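Side-chain contacts in carbohydrate binding module (Ruminococcus flavefaciens, PDB 4V1K), which probably binds plant cell-wall polysaccharides as a non-catalytic module of the family 9 glycoside hydrolase Cel9A, part of the cellulosome: residues Lys12-Tyr16 and Ser17-Glu21; Ile48-Asn51 and Lys52-Lys56; Ser96-Ser99 and Ser100-Thr104. One frame throughout, in Å; residues are numbered along the deposited sequence. Where two conformers were deposited one is given.

Each of these contacts is a local turn, and together they illustrate how a fold built from two antiparallel sheets changes direction at its ends. Going from the N terminus, interaction 1 closes the turn at the end of strand 5-15, where the chain sets off toward strand 25-29. Interaction 2 follows at the bend from strand 41-49 of one sheet to strand 55-64 of the other. Last, interaction 3 winds the short helix 96-99 into the loop that precedes strand 109-114. The three come in series, with no nesting or crossing. Interactions 1 and 2 have centres about 14 Å apart, whereas interaction 3 lies on the opposite side of the chain's centre from both.

Interaction 1. Residues Lys12-Tyr16 and Ser17-Glu21; sequences KKVTY and SALGE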
loop_
_atom_site.group_PDB
_atom_site.type_symbol
_atom_site.label_atom_id
_atom_site.label_comp_id
_atom_site.label_asym_id
_atom_site.label_seq_id
_atom_site.Cartn_x
_atom_site.Cartn_y
_atom_site.Cartn_z
ATOM N N LYS A 12 6.555 -3.725 -10.364
ATOM C CA LYS A 12 7.637 -2.894 -9.864
ATOM C C LYS A 12 8.623 -3.710 -9.038
ATOM O O LYS A 12 8.266 -4.239 -7.984
ATOM C CB LYS A 12 7.077 -1.746 -9.036
ATOM C CG LYS A 12 8.150 -0.782 -8.550
ATOM C CD LYS A 12 7.547 0.385 -7.793
ATOM C CE LYS A 12 8.643 1.289 -7.236
ATOM N NZ LYS A 12 9.532 1.842 -8.293
ATOM N N LYS A 13 9.861 -3.782 -9.510
ATOM C CA LYS A 13 10.963 -4.478 -8.792
ATOM C C LYS A 13 11.503 -3.595 -7.657
ATOM O O LYS A 13 11.821 -2.394 -7.846
ATOM C CB LYS A 13 12.096 -4.811 -9.760
ATOM C CG LYS A 13 13.308 -5.468 -9.120
ATOM C CD LYS A 13 13.035 -6.882 -8.633
ATOM C CE LYS A 13 14.224 -7.423 -7.847
ATOM N NZ LYS A 13 15.535 -7.365 -8.577
ATOM N N VAL A 14 11.575 -4.187 -6.482
ATOM C CA VAL A 14 12.103 -3.526 -5.287
ATOM C C VAL A 14 13.273 -4.334 -4.705
ATOM O O VAL A 14 13.178 -5.551 -4.531
ATOM C CB VAL A 14 11.027 -3.381 -4.212
ATOM C CG1 VAL A 14 11.549 -2.603 -2.983
ATOM C CG2 VAL A 14 9.822 -2.635 -4.754
ATOM N N THR A 15 14.379 -3.651 -4.403
ATOM C CA THR A 15 15.502 -4.253 -3.661
ATOM C C THR A 15 15.544 -3.523 -2.317
ATOM O O THR A 15 15.938 -2.354 -2.255
ATOM C CB THR A 15 16.829 -4.091 -4.426
ATOM O OG1 THR A 15 16.731 -4.727 -5.724
ATOM C CG2 THR A 15 17.995 -4.699 -3.650
ATOM N N TYR A 16 15.090 -4.185 -1.244
ATOM C CA TYR A 16 14.948 -3.518 0.059
ATOM C C TYR A 16 16.244 -2.858 0.523
ATOM O O TYR A 16 16.253 -1.698 0.981
ATOM C CB TYR A 16 14.397 -4.513 1.139
ATOM C CG TYR A 16 14.522 -3.987 2.560
ATOM C CD1 TYR A 16 13.678 -3.005 3.049
ATOM C CD2 TYR A 16 15.567 -4.399 3.366
ATOM C CE1 TYR A 16 13.843 -2.488 4.347
ATOM C CE2 TYR A 16 15.748 -3.896 4.630
ATOM C CZ TYR A 16 14.892 -2.937 5.121
ATOM O OH TYR A 16 15.116 -2.450 6.394
ATOM N N SER A 17 17.347 -3.597 0.439
ATOM C CA SER A 17 18.640 -3.094 0.940
ATOM C C SER A 17 19.169 -1.901 0.133
ATOM O O SER A 17 20.050 -1.154 0.625
ATOM C CB SER A 17 19.676 -4.229 0.959
ATOM O OG SER A 17 19.889 -4.742 -0.361
ATOM N N ALA A 18 18.615 -1.679 -1.070
ATOM C CA ALA A 18 18.984 -0.505 -1.870
ATOM C C ALA A 18 18.240 0.768 -1.495
ATOM O O ALA A 18 18.624 1.879 -1.954
ATOM C CB ALA A 18 18.785 -0.756 -3.351
ATOM N N LEU A 19 17.183 0.640 -0.692
ATOM C CA LEU A 19 16.399 1.816 -0.330
ATOM C C LEU A 19 17.114 2.621 0.769
ATOM O O LEU A 19 17.460 2.091 1.813
ATOM C CB LEU A 19 15.002 1.420 0.153
ATOM C CG LEU A 19 14.161 0.560 -0.798
ATOM C CD1 LEU A 19 12.916 -0.006 -0.111
ATOM C CD2 LEU A 19 13.808 1.345 -2.063
ATOM N N GLY A 20 17.281 3.916 0.548
ATOM C CA GLY A 20 17.727 4.816 1.613
ATOM C C GLY A 20 16.663 5.048 2.662
ATOM O O GLY A 20 15.515 4.648 2.493
ATOM N N GLU A 21 17.052 5.668 3.764
ATOM C CA GLU A 21 16.130 6.001 4.861
ATOM C C GLU A 21 14.857 6.704 4.385
ATOM O O GLU A 21 13.746 6.438 4.893
ATOM C CB GLU A 21 16.856 6.909 5.892
ATOM C CG GLU A 21 17.852 6.170 6.763
ATOM C CD GLU A 21 18.788 7.080 7.572
ATOM O OE1 GLU A 21 18.970 8.282 7.239
ATOM O OE2 GLU A 21 19.371 6.561 8.542
HETATM O O HOH W 1 16.721 -0.256 3.261
#
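Leu19 carries CG opposite its own carbonyl carbon (chi1 -55°), Val14 carries CG1 opposite its backbone N, and these two choices bring the side chains together at about a right angle, with Val14 CG1 4.1 Å from Leu19 CD1. The setting is a 3-10 turn that ends strand 5-15, an outer strand of the four-stranded sheet. Two backbone bonds wind it, each spanning three residues. Ala18 N gives a bent bond (140°) to Thr15 O at 3.0 Å, and Leu19 N a straighter one (159°) to Tyr16 O, also at 3.0 Å; both donors stand well above the plane of the carbonyl they address. On one side of the turn Ala18 CB meets Thr15 CB at 4.0 Å, and the Ser17 hydroxyl beside them is taken by Asp120. On the other, Leu19 lies over the Tyr16 carbonyl, and its CD1 reaches obliquely to the tyrosine ring, 4.4 Å from Tyr16 CD1. Val14 continues inward onto Phe122 and Ile124 of the adjacent strand, which makes Leu19 a link between this strand packing and the turn. An alanine in place of Leu19 would probably leave Val14 CG1 and Tyr16 CD1 without this apolar neighbour, although the backbone bonds could persist. One water bridges the exit of the turn: it donates to Tyr16 O at 2.7 Å and to Leu19 O at 2.9 Å, while its oxygen sits above one face of the Tyr16 ring, displaced toward the rim.

Interaction 2. Residues Ile48-Asn51 and Lys52-Lys56; sequences ISAN and KNIGK
Ile54 folds back over the bend to meet Ile48 and Ala50, and the contact divides into a close apolar inner side and a looser outer one. On the inner side, Ile54 holds CG1 opposite its carbonyl carbon (chi1 -72°), which directs the longer branch back toward the end of strand 41-49. Halfway along that branch, CG1 of Ile54 rests 3.8 Å from Ala50 CB. The terminal methyl goes further and settles against the next inward-facing residue of the strand, with Ile54 CD1 4.0 Å from Ile48 CG1 and 4.1 Å from Ile48 CD1, the two isoleucines meeting at a slant. The same Ile54 CD1 also passes 4.2 Å from Ser49 CA, and so touches the backbone between its two side-chain partners. Ile83 and Ile117 press on both isoleucines and extend the apolar packing into the interior. Ser49 turns the other way, where its hydroxyl bonds to Asp125.

The outer side is different in kind. Asn51, modelled in two conformers, and Lys52 lie exposed at the crest of the bend, and the lysine chain kinks at chi3 (-80°) as its end leads away from the preceding residues. What the crest gives to the packing is mainly backbone: Lys52 O comes within 3.6 Å of Ala50 CB. The bend itself is not tied by a hydrogen bond between its two limbs, and Lys52 N is buried there with no partner in the model. Instead, the limbs bond to neighbouring chain, Ala50 with Asn86 and Ile54 with Gly85 and Cys119. Such an arrangement belongs to a sheet-to-sheet connection in a beta-sandwich, here carrying the chain from strand 41-49 in one sheet to strand 55-64 in the other.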
loop_
_atom_site.group_PDB
_atom_site.type_symbol
_atom_site.label_atom_id
_atom_site.label_comp_id
_atom_site.label_asym_id
_atom_site.label_seq_id
_atom_site.Cartn_x
_atom_site.Cartn_y
_atom_site.Cartn_z
ATOM N N ILE A 48 2.682 -9.548 -3.837
ATOM C CA ILE A 48 4.111 -9.573 -4.137
ATOM C C ILE A 48 4.601 -10.968 -4.470
ATOM O O ILE A 48 3.992 -11.961 -4.062
ATOM C CB ILE A 48 4.971 -8.973 -2.992
ATOM C CG1 ILE A 48 4.903 -9.807 -1.709
ATOM C CG2 ILE A 48 4.589 -7.542 -2.694
ATOM C CD1 ILE A 48 5.906 -9.397 -0.636
ATOM N N SER A 49 5.716 -11.025 -5.190
ATOM C CA SER A 49 6.352 -12.283 -5.549
ATOM C C SER A 49 7.863 -12.158 -5.593
ATOM O O SER A 49 8.417 -11.046 -5.671
ATOM C CB SER A 49 5.768 -12.802 -6.868
ATOM O OG SER A 49 6.148 -12.021 -7.977
ATOM N N ALA A 50 8.539 -13.294 -5.545
ATOM C CA ALA A 50 9.985 -13.326 -5.484
ATOM C C ALA A 50 10.467 -14.632 -6.108
ATOM O O ALA A 50 9.652 -15.496 -6.498
ATOM C CB ALA A 50 10.439 -13.209 -4.035
ATOM N N ASN A 51 11.782 -14.769 -6.223
ATOM C CA ASN A 51 12.387 -15.970 -6.770
ATOM C C ASN A 51 12.732 -17.021 -5.706
ATOM O O ASN A 51 13.319 -18.060 -6.010
ATOM C CB ASN A 51 13.624 -15.568 -7.579
ATOM C CG ASN A 51 13.252 -14.895 -8.886
ATOM O OD1 ASN A 51 12.202 -15.179 -9.455
ATOM N ND2 ASN A 51 14.096 -13.996 -9.357
ATOM N N LYS A 52 12.368 -16.739 -4.459
ATOM C CA LYS A 52 12.614 -17.640 -3.344
ATOM C C LYS A 52 11.548 -17.355 -2.301
ATOM O O LYS A 52 10.752 -16.417 -2.461
ATOM C CB LYS A 52 14.014 -17.396 -2.785
ATOM C CG LYS A 52 14.244 -15.973 -2.319
ATOM C CD LYS A 52 15.698 -15.720 -1.928
ATOM C CE LYS A 52 15.983 -16.241 -0.529
ATOM N NZ LYS A 52 17.253 -15.693 0.022
ATOM N N ASN A 53 11.506 -18.159 -1.252
ATOM C CA ASN A 53 10.500 -17.953 -0.194
ATOM C C ASN A 53 10.674 -16.569 0.441
ATOM O O ASN A 53 11.783 -16.153 0.768
ATOM C CB ASN A 53 10.558 -19.066 0.862
ATOM C CG ASN A 53 10.125 -20.418 0.296
ATOM O OD1 ASN A 53 9.459 -20.490 -0.746
ATOM N ND2 ASN A 53 10.495 -21.492 0.977
ATOM N N ILE A 54 9.570 -15.863 0.621
ATOM C CA ILE A 54 9.620 -14.471 1.025
ATOM C C ILE A 54 9.919 -14.270 2.501
ATOM O O ILE A 54 10.724 -13.416 2.842
ATOM C CB ILE A 54 8.311 -13.757 0.613
ATOM C CG1 ILE A 54 8.317 -13.591 -0.911
ATOM C CG2 ILE A 54 8.168 -12.400 1.305
ATOM C CD1 ILE A 54 6.991 -13.254 -1.509
ATOM N N GLY A 55 9.269 -15.039 3.366
ATOM C CA GLY A 55 9.411 -14.853 4.802
ATOM C C GLY A 55 8.648 -13.659 5.333
ATOM O O GLY A 55 7.563 -13.349 4.838
ATOM N N LYS A 56 9.197 -13.020 6.369
ATOM C CA LYS A 56 8.500 -11.935 7.045
ATOM C C LYS A 56 8.691 -10.565 6.401
ATOM O O LYS A 56 9.811 -10.161 6.037
ATOM C CB LYS A 56 8.890 -11.847 8.520
ATOM C CG LYS A 56 7.949 -12.666 9.388
ATOM C CD LYS A 56 8.194 -12.453 10.873
ATOM C CE LYS A 56 9.379 -13.225 11.383
ATOM N NZ LYS A 56 9.158 -14.699 11.374
#

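Interaction 3. Residues Ser96-Ser99 and Ser100-Thr104; sequences SDIS and SIIQT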
loop_
_atom_site.group_PDB
_atom_site.type_symbol
_atom_site.label_atom_id
_atom_site.label_comp_id
_atom_site.label_asym_id
_atom_site.label_seq_id
_atom_site.Cartn_x
_atom_site.Cartn_y
_atom_site.Cartn_z
ATOM N N SER A 96 -12.049 3.310 9.785
ATOM C CA SER A 96 -13.117 4.219 9.360
ATOM C C SER A 96 -12.697 5.683 9.407
ATOM O O SER A 96 -13.044 6.438 8.499
ATOM C CB SER A 96 -14.387 4.012 10.204
ATOM O OG SER A 96 -14.875 2.708 9.959
ATOM N N ASP A 97 -11.941 6.071 10.438
ATOM C CA ASP A 97 -11.513 7.472 10.594
ATOM C C ASP A 97 -10.474 7.907 9.561
ATOM O O ASP A 97 -10.330 9.053 9.319
ATOM C CB ASP A 97 -11.088 7.837 12.034
ATOM C CG ASP A 97 -9.803 7.119 12.542
ATOM O OD1 ASP A 97 -9.214 6.263 11.835
ATOM O OD2 ASP A 97 -9.395 7.416 13.699
ATOM N N ILE A 98 -9.764 6.983 8.958
ATOM C CA ILE A 98 -8.913 7.320 7.802
ATOM C C ILE A 98 -9.697 7.249 6.481
ATOM O O ILE A 98 -9.586 8.153 5.631
ATOM C CB ILE A 98 -7.677 6.410 7.783
ATOM C CG1 ILE A 98 -6.786 6.728 8.997
ATOM C CG2 ILE A 98 -6.888 6.597 6.483
ATOM C CD1 ILE A 98 -5.528 5.904 9.070
ATOM N N SER A 99 -10.480 6.186 6.291
ATOM C CA SER A 99 -11.192 6.019 5.019
ATOM C C SER A 99 -12.094 7.229 4.711
ATOM O O SER A 99 -12.244 7.615 3.545
ATOM C CB SER A 99 -11.968 4.698 4.971
ATOM O OG SER A 99 -12.980 4.656 5.939
ATOM N N SER A 100 -12.655 7.862 5.749
ATOM C CA SER A 100 -13.552 8.983 5.513
ATOM C C SER A 100 -12.850 10.252 4.987
ATOM O O SER A 100 -13.528 11.127 4.451
ATOM C CB SER A 100 -14.373 9.279 6.766
ATOM O OG SER A 100 -13.562 9.929 7.678
ATOM N N ILE A 101 -11.515 10.330 5.105
ATOM C CA ILE A 101 -10.769 11.529 4.710
ATOM C C ILE A 101 -9.643 11.251 3.707
ATOM O O ILE A 101 -8.872 12.166 3.383
ATOM C CB ILE A 101 -10.211 12.308 5.924
ATOM C CG1 ILE A 101 -9.315 11.413 6.764
ATOM C CG2 ILE A 101 -11.353 12.943 6.724
ATOM C CD1 ILE A 101 -8.511 12.124 7.829
ATOM N N ILE A 102 -9.583 10.045 3.146
ATOM C CA ILE A 102 -8.592 9.803 2.067
ATOM C C ILE A 102 -8.779 10.813 0.915
ATOM O O ILE A 102 -9.931 11.041 0.436
ATOM C CB ILE A 102 -8.617 8.341 1.560
ATOM C CG1 ILE A 102 -8.021 7.419 2.637
ATOM C CG2 ILE A 102 -7.868 8.169 0.240
ATOM C CD1 ILE A 102 -8.110 5.926 2.365
ATOM N N GLN A 103 -7.635 11.341 0.447
ATOM C CA GLN A 103 -7.629 12.279 -0.664
ATOM C C GLN A 103 -7.183 11.545 -1.925
ATOM O O GLN A 103 -6.008 11.240 -2.106
ATOM C CB GLN A 103 -6.695 13.471 -0.375
ATOM C CG GLN A 103 -6.532 14.419 -1.560
ATOM C CD GLN A 103 -7.835 15.063 -1.981
ATOM O OE1 GLN A 103 -8.684 14.409 -2.579
ATOM N NE2 GLN A 103 -7.981 16.380 -1.720
ATOM N N THR A 104 -8.146 11.223 -2.790
ATOM C CA THR A 104 -7.836 10.592 -4.081
ATOM C C THR A 104 -7.550 11.576 -5.214
ATOM O O THR A 104 -7.051 11.175 -6.293
ATOM C CB THR A 104 -8.984 9.663 -4.550
ATOM O OG1 THR A 104 -10.194 10.404 -4.734
ATOM C CG2 THR A 104 -9.210 8.550 -3.554
#
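Ile102 leans back over the end of the helical turn and meets Ile98 and Ser99 with successive atoms of its longer branch. Its CB lies 4.2 Å from Ile98 O and about as far from Ser99 O. Because CG1 stands opposite the carbonyl carbon of its own residue (chi1 -71°), the branch heads back toward the helix: Ile102 CG1 lies 3.5 Å from Ile98 O and 4.1 Å from Ile98 CG2, the two isoleucines running obliquely past each other. At the tip, Ile102 CD1 rests 4.1 Å from Ser99 CA, on the backbone of the last helical residue. Thr63 of strand 55-64 touches both Ile98 and Ile102, so this small apolar patch is seated on the five-stranded sheet.

The underlying motif is a single turn of helix that tightens as it ends. Ser100 N closes an alpha-type bond of 3.1 Å to Ser96 O, with an N-H...O angle of 150° and the donor tilted modestly from the carbonyl plane. One residue on, the span shortens to three: Ile101 N bonds to Ile98 O at 3.0 Å and 159°, approaching from well above that carbonyl's plane. Besides this N-H, Ile98 O has the CG1 methylenes of both Ile101 and Ile102 close by. Ile101 holds its own CG1 between its backbone N and carbonyl carbon, which lays Ile101 CG1 along the helix end, 3.6 Å from Asp97 O. On the outer flank, the Ser100 side chain bends over the first carbonyl, with CB 3.6 Å from Ser96 O. Ser99, modelled in two conformers, has its OG hydrogen-bonded to Lys40 NZ in the conformer described, while that OG also stays close to Ser96 O.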